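Local coordinates for leucine-rich repeat protein (Bacteroides thetaiotaomicron, PDB 4ECN), which is of unknown function but, as an extracellular leucine-rich repeat protein, probably binds other proteins, at residues F591-L597 / D613-T618; K632-N636 / E659-C665; M667-I673 / E691-T695; I673-T679 / S697-I703. All coordinates share one frame; numbering follows the deposited sequence.

Contact 1 comes first along the chain and joins strands 596-601 and 616-617 at one end of a mixed ten-stranded sheet. Contacts 2, 3 and 4 follow, around the early strands of the second, parallel sheet. Contact 2 closes before contact 3 opens, whereas contacts 3 and 4 share Ile673 and alternate along the beta-alpha-beta unit formed by strand 675-679, helix 690-694 and strand 701-703. Centres lie about 11 Å apart for contacts 2 and 3 and about 13 Å for 3 and 4. The centre of contact 1 is 19 to 21 Å from theirs, without touch. Together they sample how successive coils of the leucine-rich repeat stack, through strand pairing and through the connecting loops.

Contact 1 of 4, residues F591-L597 / D613-T618; sequences FGTNVKL and DFCAFT
Phe591 turns its ring away from its own carbonyl carbon (chi1 -70°), while Phe614 puts its ring opposite its backbone N (chi1 -177°), and the two side chains run side by side in the same direction. The planes stand at 83° in a T-shaped (edge-to-face) pair. The edge of Phe591 is directed at the face of Phe614, near its rim, with Phe591 CE2 3.7 Å from Phe614 CZ. Phe614 O lies in the plane of the Phe591 ring, at its edge, and takes a 2.7 Å hydrogen bond from Phe591 N; Gly592 N adds weak bonds to this oxygen and to Asp613 O.

After a type I turn from Gly592 to Val595, the chains pair as parallel strands of the leucine-rich repeat sheet. Ala616 N bonds to Val595 O at 3.0 Å, Leu597 N to Ala616 O, and Thr618 N to Leu597 O. Lys596 and Ala616 share one face: the lysine chain bends at chi2 and lays CD over Ala616 CB at 3.6 Å, while its CB meets Thr618 CG2. On the face of Leu597 and Phe617, Leu597 CD1 reaches Cys615 SG at 4.1 Å, and Leu575 and Leu600 add to the apolar layer there.

The backbone bonds pair several of the peptide groups across the coils, consistent with the apolar packing of the buried Phe591, Phe614 and Leu597 beside them, with the lysine on the exposed side.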
loop_
_atom_site.group_PDB
_atom_site.type_symbol
_atom_site.label_atom_id
_atom_site.label_comp_id
_atom_site.label_asym_id
_atom_site.label_seq_id
_atom_site.Cartn_x
_atom_site.Cartn_y
_atom_site.Cartn_z
ATOM N N PHE A 591 -16.942 24.018 11.049
ATOM C CA PHE A 591 -16.724 23.134 12.199
ATOM C C PHE A 591 -16.776 23.946 13.490
ATOM O O PHE A 591 -17.153 23.450 14.554
ATOM C CB PHE A 591 -15.368 22.416 12.097
ATOM C CG PHE A 591 -15.266 21.372 11.028
ATOM C CD1 PHE A 591 -15.675 20.067 11.268
ATOM C CD2 PHE A 591 -14.722 21.675 9.793
ATOM C CE1 PHE A 591 -15.593 19.094 10.267
ATOM C CE2 PHE A 591 -14.626 20.701 8.798
ATOM C CZ PHE A 591 -15.067 19.417 9.038
ATOM N N GLY A 592 -16.360 25.200 13.364
ATOM C CA GLY A 592 -16.259 26.128 14.472
ATOM C C GLY A 592 -14.825 26.190 14.930
ATOM O O GLY A 592 -14.032 25.293 14.627
ATOM N N THR A 593 -14.501 27.236 15.694
ATOM C CA THR A 593 -13.158 27.533 16.212
ATOM C C THR A 593 -12.746 26.586 17.367
ATOM O O THR A 593 -11.604 26.643 17.812
ATOM C CB THR A 593 -13.138 28.984 16.673
ATOM O OG1 THR A 593 -14.201 29.183 17.622
ATOM C CG2 THR A 593 -13.285 29.957 15.495
ATOM N N ASN A 594 -13.657 25.720 17.836
ATOM C CA ASN A 594 -13.387 24.743 18.889
ATOM C C ASN A 594 -12.786 23.464 18.296
ATOM O O ASN A 594 -12.296 22.607 19.040
ATOM C CB ASN A 594 -14.663 24.434 19.690
ATOM C CG ASN A 594 -14.980 25.467 20.761
ATOM O OD1 ASN A 594 -14.241 26.449 20.999
ATOM N ND2 ASN A 594 -16.077 25.250 21.459
ATOM N N VAL A 595 -12.836 23.338 16.955
ATOM C CA VAL A 595 -12.242 22.237 16.214
ATOM C C VAL A 595 -10.878 22.740 15.743
ATOM O O VAL A 595 -10.798 23.637 14.893
ATOM C CB VAL A 595 -13.133 21.691 15.078
ATOM C CG1 VAL A 595 -12.367 20.710 14.195
ATOM C CG2 VAL A 595 -14.390 21.041 15.639
ATOM N N LYS A 596 -9.814 22.200 16.374
ATOM C CA LYS A 596 -8.412 22.528 16.132
ATOM C C LYS A 596 -7.794 21.493 15.167
ATOM O O LYS A 596 -7.546 20.345 15.558
ATOM C CB LYS A 596 -7.637 22.586 17.474
ATOM C CG LYS A 596 -8.211 23.534 18.536
ATOM C CD LYS A 596 -7.846 24.998 18.304
ATOM C CE LYS A 596 -8.542 25.957 19.242
ATOM N NZ LYS A 596 -8.105 27.361 19.004
ATOM N N LEU A 597 -7.560 21.901 13.905
ATOM C CA LEU A 597 -6.973 21.028 12.889
ATOM C C LEU A 597 -5.483 21.222 12.755
ATOM O O LEU A 597 -5.014 22.352 12.725
ATOM C CB LEU A 597 -7.611 21.248 11.500
ATOM C CG LEU A 597 -9.067 20.782 11.238
ATOM C CD1 LEU A 597 -9.355 20.769 9.764
ATOM C CD2 LEU A 597 -9.310 19.367 11.703
ATOM N N ASP A 613 -15.316 31.213 10.210
ATOM C CA ASP A 613 -15.360 30.303 11.357
ATOM C C ASP A 613 -15.222 28.822 10.916
ATOM O O ASP A 613 -15.613 27.935 11.686
ATOM C CB ASP A 613 -16.694 30.509 12.122
ATOM C CG ASP A 613 -17.996 30.311 11.324
ATOM O OD1 ASP A 613 -17.939 30.322 10.071
ATOM O OD2 ASP A 613 -19.079 30.211 11.958
ATOM N N PHE A 614 -14.658 28.546 9.692
ATOM C CA PHE A 614 -14.520 27.188 9.150
ATOM C C PHE A 614 -13.959 26.254 10.201
ATOM O O PHE A 614 -14.567 25.226 10.486
ATOM C CB PHE A 614 -13.659 27.132 7.874
ATOM C CG PHE A 614 -13.595 25.736 7.280
ATOM C CD1 PHE A 614 -14.716 25.162 6.678
ATOM C CD2 PHE A 614 -12.427 24.981 7.354
ATOM C CE1 PHE A 614 -14.669 23.856 6.171
ATOM C CE2 PHE A 614 -12.382 23.677 6.838
ATOM C CZ PHE A 614 -13.501 23.125 6.249
ATOM N N CYS A 615 -12.812 26.636 10.792
ATOM C CA CYS A 615 -12.135 25.937 11.881
ATOM C C CYS A 615 -11.041 26.823 12.469
ATOM O O CYS A 615 -10.860 27.988 12.090
ATOM C CB CYS A 615 -11.558 24.598 11.421
ATOM S SG CYS A 615 -10.087 24.753 10.372
ATOM N N ALA A 616 -10.322 26.221 13.419
ATOM C CA ALA A 616 -9.138 26.702 14.106
ATOM C C ALA A 616 -7.990 25.750 13.784
ATOM O O ALA A 616 -8.222 24.702 13.163
ATOM C CB ALA A 616 -9.402 26.786 15.590
ATOM N N PHE A 617 -6.760 26.108 14.165
ATOM C CA PHE A 617 -5.604 25.284 13.858
ATOM C C PHE A 617 -4.748 25.075 15.092
ATOM O O PHE A 617 -4.799 25.894 16.015
ATOM C CB PHE A 617 -4.783 25.933 12.728
ATOM C CG PHE A 617 -5.564 26.122 11.445
ATOM C CD1 PHE A 617 -5.734 25.062 10.549
ATOM C CD2 PHE A 617 -6.153 27.349 11.141
ATOM C CE1 PHE A 617 -6.485 25.230 9.374
ATOM C CE2 PHE A 617 -6.881 27.520 9.956
ATOM C CZ PHE A 617 -7.052 26.458 9.084
ATOM N N THR A 618 -3.976 23.960 15.114
ATOM C CA THR A 618 -3.082 23.612 16.224
ATOM C C THR A 618 -1.681 24.198 15.978
ATOM O O THR A 618 -1.377 24.680 14.888
ATOM C CB THR A 618 -3.007 22.081 16.469
ATOM O OG1 THR A 618 -2.344 21.406 15.403
ATOM C CG2 THR A 618 -4.349 21.464 16.733
#

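Contact 2 of 4, residues K632-N636 / E659-C665; sequences KYIPN and EGRNISC
One ordered water is held by three backbone groups where Lys632 meets Glu659 and Arg661: it donates to Lys632 O at 2.7 Å and to Arg661 O at 2.6 Å, and accepts from Glu659 N. It bridges the two loops where their backbones do not bond directly. Further along they do, with Ile634 N giving a nearly straight bond to Asn662 O at 2.9 Å.

Beside these two links lies the ring of Tyr633, whose CG is swung away from its own carbonyl carbon (chi1 -50°). Ser664 CB sits over the centre of one face, 3.8 Å from the ring centroid, in a CH-pi contact. The phenol crosses the Glu659 side chain at about a right angle, Tyr633 OH being 3.3 Å from Glu659 CB, and Lys632 CD lies against Glu659 CG. Within 659-665 the guanidinium of Arg661 grips Cys665 O with both NH1 and NH2, tying the loop back on itself.

Asn636, bonded to Asp669 O and Lys671 N, carries the contact on toward the next loop, and its ND2 lies 3.6 Å from Cys665 SG. These turns of the leucine-rich repeat are therefore joined by one direct backbone bond, a shared water and an aromatic ring packed against Ser664 and Glu659.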
loop_
_atom_site.group_PDB
_atom_site.type_symbol
_atom_site.label_atom_id
_atom_site.label_comp_id
_atom_site.label_asym_id
_atom_site.label_seq_id
_atom_site.Cartn_x
_atom_site.Cartn_y
_atom_site.Cartn_z
ATOM N N LYS A 632 -12.319 33.391 -4.326
ATOM C CA LYS A 632 -12.312 34.813 -4.678
ATOM C C LYS A 632 -11.406 35.634 -3.733
ATOM O O LYS A 632 -10.901 36.689 -4.128
ATOM C CB LYS A 632 -13.746 35.380 -4.620
ATOM C CG LYS A 632 -14.765 34.756 -5.559
ATOM C CD LYS A 632 -16.137 35.302 -5.241
ATOM C CE LYS A 632 -17.265 34.505 -5.840
ATOM N NZ LYS A 632 -18.584 35.132 -5.552
ATOM N N TYR A 633 -11.264 35.182 -2.466
ATOM C CA TYR A 633 -10.532 35.878 -1.391
ATOM C C TYR A 633 -9.711 34.952 -0.498
ATOM O O TYR A 633 -10.075 33.772 -0.329
ATOM C CB TYR A 633 -11.526 36.617 -0.445
ATOM C CG TYR A 633 -12.557 37.488 -1.121
ATOM C CD1 TYR A 633 -12.262 38.801 -1.478
ATOM C CD2 TYR A 633 -13.845 37.019 -1.357
ATOM C CE1 TYR A 633 -13.223 39.624 -2.066
ATOM C CE2 TYR A 633 -14.803 37.818 -1.983
ATOM C CZ TYR A 633 -14.490 39.124 -2.325
ATOM O OH TYR A 633 -15.441 39.922 -2.907
ATOM N N ILE A 634 -8.663 35.531 0.157
ATOM C CA ILE A 634 -7.881 34.842 1.174
ATOM C C ILE A 634 -8.787 34.831 2.421
ATOM O O ILE A 634 -9.237 35.911 2.843
ATOM C CB ILE A 634 -6.464 35.459 1.412
ATOM C CG1 ILE A 634 -5.586 35.402 0.140
ATOM C CG2 ILE A 634 -5.735 34.782 2.594
ATOM C CD1 ILE A 634 -4.669 36.580 0.000
ATOM N N PRO A 635 -9.170 33.636 2.953
ATOM C CA PRO A 635 -10.069 33.615 4.124
ATOM C C PRO A 635 -9.361 34.115 5.398
ATOM O O PRO A 635 -8.181 33.820 5.601
ATOM C CB PRO A 635 -10.467 32.139 4.229
ATOM C CG PRO A 635 -9.325 31.398 3.630
ATOM C CD PRO A 635 -8.774 32.266 2.547
ATOM N N ASN A 636 -10.076 34.885 6.247
ATOM C CA ASN A 636 -9.525 35.433 7.494
ATOM C C ASN A 636 -9.632 34.385 8.646
ATOM O O ASN A 636 -10.247 34.646 9.696
ATOM C CB ASN A 636 -10.234 36.738 7.862
ATOM C CG ASN A 636 -9.503 37.547 8.897
ATOM O OD1 ASN A 636 -8.294 37.401 9.112
ATOM N ND2 ASN A 636 -10.203 38.466 9.517
ATOM N N GLU A 659 -12.497 39.861 -7.699
ATOM C CA GLU A 659 -13.585 40.683 -7.178
ATOM C C GLU A 659 -13.113 42.100 -6.802
ATOM O O GLU A 659 -13.936 42.911 -6.368
ATOM C CB GLU A 659 -14.242 40.007 -5.972
ATOM C CG GLU A 659 -15.077 38.801 -6.361
ATOM C CD GLU A 659 -16.168 39.088 -7.377
ATOM O OE1 GLU A 659 -16.977 40.017 -7.145
ATOM O OE2 GLU A 659 -16.203 38.383 -8.412
ATOM N N GLY A 660 -11.833 42.403 -7.018
ATOM C CA GLY A 660 -11.314 43.744 -6.766
ATOM C C GLY A 660 -10.388 43.923 -5.579
ATOM O O GLY A 660 -9.611 44.889 -5.542
ATOM N N ARG A 661 -10.490 43.038 -4.575
ATOM C CA ARG A 661 -9.609 43.102 -3.409
ATOM C C ARG A 661 -9.359 41.679 -2.943
ATOM O O ARG A 661 -10.201 40.815 -3.153
ATOM C CB ARG A 661 -10.138 44.033 -2.303
ATOM C CG ARG A 661 -11.583 43.881 -1.874
ATOM C CD ARG A 661 -12.018 45.111 -1.080
ATOM N NE ARG A 661 -11.144 45.417 0.065
ATOM C CZ ARG A 661 -11.318 44.936 1.296
ATOM N NH1 ARG A 661 -12.325 44.107 1.558
ATOM N NH2 ARG A 661 -10.476 45.270 2.272
ATOM N N ASN A 662 -8.161 41.413 -2.421
ATOM C CA ASN A 662 -7.717 40.046 -2.099
ATOM C C ASN A 662 -8.384 39.463 -0.823
ATOM O O ASN A 662 -8.343 38.250 -0.654
ATOM C CB ASN A 662 -6.188 40.003 -1.942
ATOM C CG ASN A 662 -5.387 40.613 -3.088
ATOM O OD1 ASN A 662 -4.397 41.310 -2.845
ATOM N ND2 ASN A 662 -5.800 40.420 -4.353
ATOM N N ILE A 663 -9.013 40.290 0.031
ATOM C CA ILE A 663 -9.713 39.837 1.253
ATOM C C ILE A 663 -11.172 40.372 1.276
ATOM O O ILE A 663 -11.431 41.464 0.759
ATOM C CB ILE A 663 -8.955 40.239 2.551
ATOM C CG1 ILE A 663 -8.683 41.777 2.619
ATOM C CG2 ILE A 663 -7.673 39.408 2.683
ATOM C CD1 ILE A 663 -8.220 42.356 3.980
ATOM N N SER A 664 -12.117 39.609 1.868
ATOM C CA SER A 664 -13.535 40.035 1.938
ATOM C C SER A 664 -13.830 40.941 3.167
ATOM O O SER A 664 -14.806 41.691 3.143
ATOM C CB SER A 664 -14.474 38.834 1.959
ATOM O OG SER A 664 -14.002 37.810 2.817
ATOM N N CYS A 665 -12.990 40.892 4.217
ATOM C CA CYS A 665 -13.182 41.697 5.427
ATOM C C CYS A 665 -12.455 43.047 5.306
ATOM O O CYS A 665 -11.685 43.265 4.370
ATOM C CB CYS A 665 -12.710 40.930 6.664
ATOM S SG CYS A 665 -10.922 40.627 6.735
HETATM O O HOH W 1 -11.200 39.198 -4.998
#

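Contact 3 of 4, residues M667-I673 / E691-T695; sequences MDDYKGI and ELFAT
Tyr670 presents the edge of its ring to the helical turn 691-694: Glu691 O lies in the ring plane, 3.4 Å from Tyr670 CE2, and Leu692 CD2 comes up near the same plane, 3.4 Å from Tyr670 OH. One face is covered from within its own loop by Gly672 N, over the ring centre. This is the layer of a leucine-rich repeat in which a connecting loop packs on the short helix of the beta-alpha-beta unit that follows, the helix leading from strand 675-679 to strand 701-703.

Tyr670 CG stands opposite the backbone N (chi1 -169°), which carries the ring out to the helix. Thr695 crosses it at about a right angle and reaches both ring and backbone, its CG2 lying 3.5 Å from Tyr670 CD2 and 3.4 Å from Tyr670 O. The other branch, OG1, is 3.3 Å from Gly672 CA and also close to Glu691 O and Leu692 O of its own helical turn. Gly672, at positive phi, brings its CA against the threonine.

On the outer side the selenomethionine Met667 bends back at chi2 and chi3, so that SE passes over Glu691 while CE meets Ala694 CB at 3.7 Å and also touches Thr695 CG2. Asn636 of the preceding loop and Ile663, earlier in the same loop, also touch Tyr670. At the buried end Ile673 CD1 rests 3.6 Å from Leu692 CD2.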
loop_
_atom_site.group_PDB
_atom_site.type_symbol
_atom_site.label_atom_id
_atom_site.label_comp_id
_atom_site.label_asym_id
_atom_site.label_seq_id
_atom_site.Cartn_x
_atom_site.Cartn_y
_atom_site.Cartn_z
HETATM N N MSE A 667 -9.705 46.039 6.522
HETATM C CA MSE A 667 -8.293 45.970 6.867
HETATM C C MSE A 667 -8.111 45.893 8.399
HETATM O O MSE A 667 -7.221 45.192 8.896
HETATM C CB MSE A 667 -7.589 47.197 6.281
HETATM C CG MSE A 667 -6.077 47.186 6.441
HETATM SE SE MSE A 667 -5.234 45.647 5.599
HETATM C CE MSE A 667 -4.130 45.085 7.048
ATOM N N ASP A 668 -9.005 46.567 9.132
ATOM C CA ASP A 668 -9.015 46.648 10.594
ATOM C C ASP A 668 -9.387 45.290 11.237
ATOM O O ASP A 668 -8.944 45.005 12.357
ATOM C CB ASP A 668 -10.004 47.738 11.031
ATOM C CG ASP A 668 -9.830 49.030 10.242
ATOM O OD1 ASP A 668 -8.755 49.673 10.375
ATOM O OD2 ASP A 668 -10.735 49.359 9.431
ATOM N N ASP A 669 -10.170 44.457 10.522
ATOM C CA ASP A 669 -10.586 43.127 10.974
ATOM C C ASP A 669 -9.613 42.027 10.539
ATOM O O ASP A 669 -9.611 40.953 11.153
ATOM C CB ASP A 669 -11.981 42.787 10.433
ATOM C CG ASP A 669 -13.140 43.565 11.024
ATOM O OD1 ASP A 669 -13.012 44.052 12.178
ATOM O OD2 ASP A 669 -14.197 43.634 10.364
ATOM N N TYR A 670 -8.802 42.276 9.474
ATOM C CA TYR A 670 -7.865 41.287 8.931
ATOM C C TYR A 670 -6.725 41.013 9.939
ATOM O O TYR A 670 -6.086 41.959 10.425
ATOM C CB TYR A 670 -7.315 41.733 7.576
ATOM C CG TYR A 670 -6.563 40.623 6.876
ATOM C CD1 TYR A 670 -7.191 39.426 6.549
ATOM C CD2 TYR A 670 -5.236 40.778 6.513
ATOM C CE1 TYR A 670 -6.497 38.391 5.928
ATOM C CE2 TYR A 670 -4.536 39.758 5.876
ATOM C CZ TYR A 670 -5.170 38.567 5.578
ATOM O OH TYR A 670 -4.468 37.560 4.957
ATOM N N LYS A 671 -6.520 39.699 10.271
ATOM C CA LYS A 671 -5.569 39.155 11.271
ATOM C C LYS A 671 -4.231 38.635 10.686
ATOM O O LYS A 671 -3.352 38.247 11.455
ATOM C CB LYS A 671 -6.216 37.965 12.030
ATOM C CG LYS A 671 -7.504 38.258 12.813
ATOM C CD LYS A 671 -8.171 36.986 13.400
ATOM C CE LYS A 671 -8.841 36.064 12.382
ATOM N NZ LYS A 671 -9.394 34.815 12.985
ATOM N N GLY A 672 -4.107 38.580 9.364
ATOM C CA GLY A 672 -2.907 38.074 8.696
ATOM C C GLY A 672 -2.787 36.560 8.706
ATOM O O GLY A 672 -3.736 35.867 9.087
ATOM N N ILE A 673 -1.611 36.037 8.283
ATOM C CA ILE A 673 -1.296 34.600 8.200
ATOM C C ILE A 673 0.012 34.301 8.955
ATOM O O ILE A 673 1.050 34.909 8.661
ATOM C CB ILE A 673 -1.185 34.095 6.715
ATOM C CG1 ILE A 673 -2.317 34.629 5.788
ATOM C CG2 ILE A 673 -1.025 32.556 6.637
ATOM C CD1 ILE A 673 -2.197 34.267 4.336
ATOM N N GLU A 691 -1.776 43.838 2.687
ATOM C CA GLU A 691 -2.594 43.290 3.767
ATOM C C GLU A 691 -1.851 42.238 4.580
ATOM O O GLU A 691 -2.119 42.093 5.768
ATOM C CB GLU A 691 -3.856 42.647 3.171
ATOM C CG GLU A 691 -4.501 43.461 2.055
ATOM C CD GLU A 691 -4.087 43.148 0.630
ATOM O OE1 GLU A 691 -4.391 42.029 0.161
ATOM O OE2 GLU A 691 -3.562 44.057 -0.053
ATOM N N LEU A 692 -0.963 41.470 3.930
ATOM C CA LEU A 692 -0.192 40.433 4.584
ATOM C C LEU A 692 0.926 41.028 5.445
ATOM O O LEU A 692 1.159 40.575 6.550
ATOM C CB LEU A 692 0.402 39.496 3.538
ATOM C CG LEU A 692 -0.566 38.678 2.686
ATOM C CD1 LEU A 692 0.184 37.896 1.606
ATOM C CD2 LEU A 692 -1.369 37.726 3.526
ATOM N N PHE A 693 1.597 42.051 4.952
ATOM C CA PHE A 693 2.726 42.676 5.613
ATOM C C PHE A 693 2.245 43.645 6.696
ATOM O O PHE A 693 2.759 43.617 7.825
ATOM C CB PHE A 693 3.590 43.372 4.549
ATOM C CG PHE A 693 4.082 42.349 3.546
ATOM C CD1 PHE A 693 5.128 41.486 3.866
ATOM C CD2 PHE A 693 3.425 42.170 2.334
ATOM C CE1 PHE A 693 5.531 40.488 2.977
ATOM C CE2 PHE A 693 3.829 41.173 1.445
ATOM C CZ PHE A 693 4.895 40.353 1.760
ATOM N N ALA A 694 1.215 44.447 6.372
ATOM C CA ALA A 694 0.590 45.391 7.285
ATOM C C ALA A 694 0.133 44.687 8.554
ATOM O O ALA A 694 0.204 45.289 9.619
ATOM C CB ALA A 694 -0.578 46.065 6.604
ATOM N N THR A 695 -0.248 43.393 8.462
ATOM C CA THR A 695 -0.721 42.596 9.604
ATOM C C THR A 695 0.435 41.805 10.300
ATOM O O THR A 695 0.174 40.970 11.181
ATOM C CB THR A 695 -1.832 41.634 9.178
ATOM O OG1 THR A 695 -1.423 40.893 8.038
ATOM C CG2 THR A 695 -3.102 42.333 8.869
#

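Contact 4 of 4, residues I673-T679 / S697-I703; sequences INASTVT and SPISTII
Val678 packs against both Ile699 and Ile702 in the tight part of this contact, while the partly exposed end round Ser676, Pro698 and Ser700 relies on backbone bonds and waters. The two segments contain the strands of a beta-alpha-beta unit in the leucine-rich repeat, each with the loop leading into it; helix 690-694 lies between them, and strands 677-679 and 701-703 run parallel with axes 3° apart. On the face of Val678 and Ile702, Val678 CG2 meets Ile699 CD1 at 3.8 Å. Val678 and Ile702 lie side by side; Ile702 CG1 is opposite its backbone N (chi1 -169°), and CD1 closes back on Val678 CB at 3.9 Å. Leu692 of the helix covers Ile699 and Ile702.

The strands are laced by bonds from Val678 N to Thr701 O and from Ile703 N to Val678 O, the latter 2.9 Å. Where strand 675-679 turns its corner, Ser676 O accepts from two backbone donors, Ser700 N, which sits on a lone pair, and Thr701 N. Further back, Ile673 N donates to Ser697 OG at 3.0 Å, a hydroxyl also bonded to Leu692 O, and Pro698 centres an inverse gamma turn.

At the rim a water links Ser676 OG with Pro698 O. A second water sits on the face of Thr677, Thr701, Thr679 and Ile703, 2.7 Å from each of Thr677 OG1, Ser700 OG and Thr701 OG1.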
loop_
_atom_site.group_PDB
_atom_site.type_symbol
_atom_site.label_atom_id
_atom_site.label_comp_id
_atom_site.label_asym_id
_atom_site.label_seq_id
_atom_site.Cartn_x
_atom_site.Cartn_y
_atom_site.Cartn_z
ATOM N N ILE A 673 -1.611 36.037 8.283
ATOM C CA ILE A 673 -1.296 34.600 8.200
ATOM C C ILE A 673 0.012 34.301 8.955
ATOM O O ILE A 673 1.050 34.909 8.661
ATOM C CB ILE A 673 -1.185 34.095 6.715
ATOM C CG1 ILE A 673 -2.317 34.629 5.788
ATOM C CG2 ILE A 673 -1.025 32.556 6.637
ATOM C CD1 ILE A 673 -2.197 34.267 4.336
ATOM N N ASN A 674 -0.022 33.316 9.873
ATOM C CA ASN A 674 1.155 32.891 10.624
ATOM C C ASN A 674 1.828 31.720 9.883
ATOM O O ASN A 674 1.717 30.574 10.301
ATOM C CB ASN A 674 0.765 32.525 12.053
ATOM C CG ASN A 674 -0.342 31.500 12.156
ATOM O OD1 ASN A 674 -1.464 31.693 11.682
ATOM N ND2 ASN A 674 -0.045 30.389 12.793
ATOM N N ALA A 675 2.501 32.011 8.754
ATOM C CA ALA A 675 3.140 31.005 7.911
ATOM C C ALA A 675 4.356 31.566 7.196
ATOM O O ALA A 675 4.331 32.711 6.733
ATOM C CB ALA A 675 2.155 30.465 6.889
ATOM N N SER A 676 5.422 30.735 7.097
ATOM C CA SER A 676 6.691 31.102 6.473
ATOM C C SER A 676 6.551 31.239 4.964
ATOM O O SER A 676 7.145 32.143 4.404
ATOM C CB SER A 676 7.760 30.068 6.800
ATOM O OG SER A 676 7.875 29.880 8.203
ATOM N N THR A 677 5.757 30.361 4.309
ATOM C CA THR A 677 5.547 30.393 2.860
ATOM C C THR A 677 4.052 30.597 2.549
ATOM O O THR A 677 3.176 29.944 3.129
ATOM C CB THR A 677 6.100 29.124 2.184
ATOM O OG1 THR A 677 7.503 29.001 2.452
ATOM C CG2 THR A 677 5.889 29.127 0.682
ATOM N N VAL A 678 3.776 31.538 1.626
ATOM C CA VAL A 678 2.424 31.874 1.177
ATOM C C VAL A 678 2.421 31.732 -0.330
ATOM O O VAL A 678 3.203 32.412 -0.994
ATOM C CB VAL A 678 1.946 33.266 1.658
ATOM C CG1 VAL A 678 0.593 33.619 1.055
ATOM C CG2 VAL A 678 1.885 33.321 3.180
ATOM N N THR A 679 1.610 30.778 -0.858
ATOM C CA THR A 679 1.550 30.534 -2.293
ATOM C C THR A 679 0.276 31.121 -2.829
ATOM O O THR A 679 -0.815 30.704 -2.437
ATOM C CB THR A 679 1.670 29.054 -2.634
ATOM O OG1 THR A 679 2.714 28.444 -1.866
ATOM C CG2 THR A 679 1.841 28.816 -4.140
ATOM N N SER A 697 2.616 39.484 9.200
ATOM C CA SER A 697 2.705 38.069 8.862
ATOM C C SER A 697 4.188 37.653 8.705
ATOM O O SER A 697 4.940 38.327 7.998
ATOM C CB SER A 697 1.909 37.779 7.595
ATOM O OG SER A 697 0.527 38.023 7.799
ATOM N N PRO A 698 4.655 36.581 9.398
ATOM C CA PRO A 698 6.087 36.218 9.312
ATOM C C PRO A 698 6.416 35.444 8.036
ATOM O O PRO A 698 6.919 34.313 8.104
ATOM C CB PRO A 698 6.313 35.361 10.560
ATOM C CG PRO A 698 4.974 34.817 10.897
ATOM C CD PRO A 698 3.914 35.676 10.302
ATOM N N ILE A 699 6.166 36.073 6.873
ATOM C CA ILE A 699 6.404 35.466 5.566
ATOM C C ILE A 699 7.869 35.643 5.164
ATOM O O ILE A 699 8.383 36.772 5.186
ATOM C CB ILE A 699 5.452 36.074 4.502
ATOM C CG1 ILE A 699 3.990 36.118 5.010
ATOM C CG2 ILE A 699 5.555 35.304 3.169
ATOM C CD1 ILE A 699 2.981 36.835 4.085
ATOM N N SER A 700 8.534 34.530 4.779
ATOM C CA SER A 700 9.926 34.508 4.304
ATOM C C SER A 700 10.003 34.199 2.807
ATOM O O SER A 700 11.001 34.534 2.174
ATOM C CB SER A 700 10.747 33.492 5.079
ATOM O OG SER A 700 10.265 32.181 4.874
ATOM N N THR A 701 8.959 33.549 2.243
ATOM C CA THR A 701 8.830 33.240 0.815
ATOM C C THR A 701 7.415 33.627 0.385
ATOM O O THR A 701 6.452 33.155 1.003
ATOM C CB THR A 701 9.155 31.759 0.518
ATOM O OG1 THR A 701 10.409 31.410 1.097
ATOM C CG2 THR A 701 9.210 31.460 -0.960
ATOM N N ILE A 702 7.282 34.500 -0.649
ATOM C CA ILE A 702 5.969 34.910 -1.170
ATOM C C ILE A 702 5.938 34.490 -2.626
ATOM O O ILE A 702 6.795 34.920 -3.391
ATOM C CB ILE A 702 5.623 36.426 -0.949
ATOM C CG1 ILE A 702 4.159 36.742 -1.262
ATOM C CG2 ILE A 702 6.569 37.407 -1.673
ATOM C CD1 ILE A 702 3.236 36.346 -0.270
ATOM N N ILE A 703 4.994 33.602 -3.004
ATOM C CA ILE A 703 4.946 33.124 -4.390
ATOM C C ILE A 703 3.718 33.776 -5.038
ATOM O O ILE A 703 2.585 33.415 -4.731
ATOM C CB ILE A 703 4.980 31.563 -4.512
ATOM C CG1 ILE A 703 6.066 30.949 -3.601
ATOM C CG2 ILE A 703 5.203 31.136 -5.960
ATOM C CD1 ILE A 703 6.082 29.469 -3.532
HETATM O O HOH W 2 9.102 32.551 8.949
HETATM O O HOH W 3 9.837 29.961 3.326
#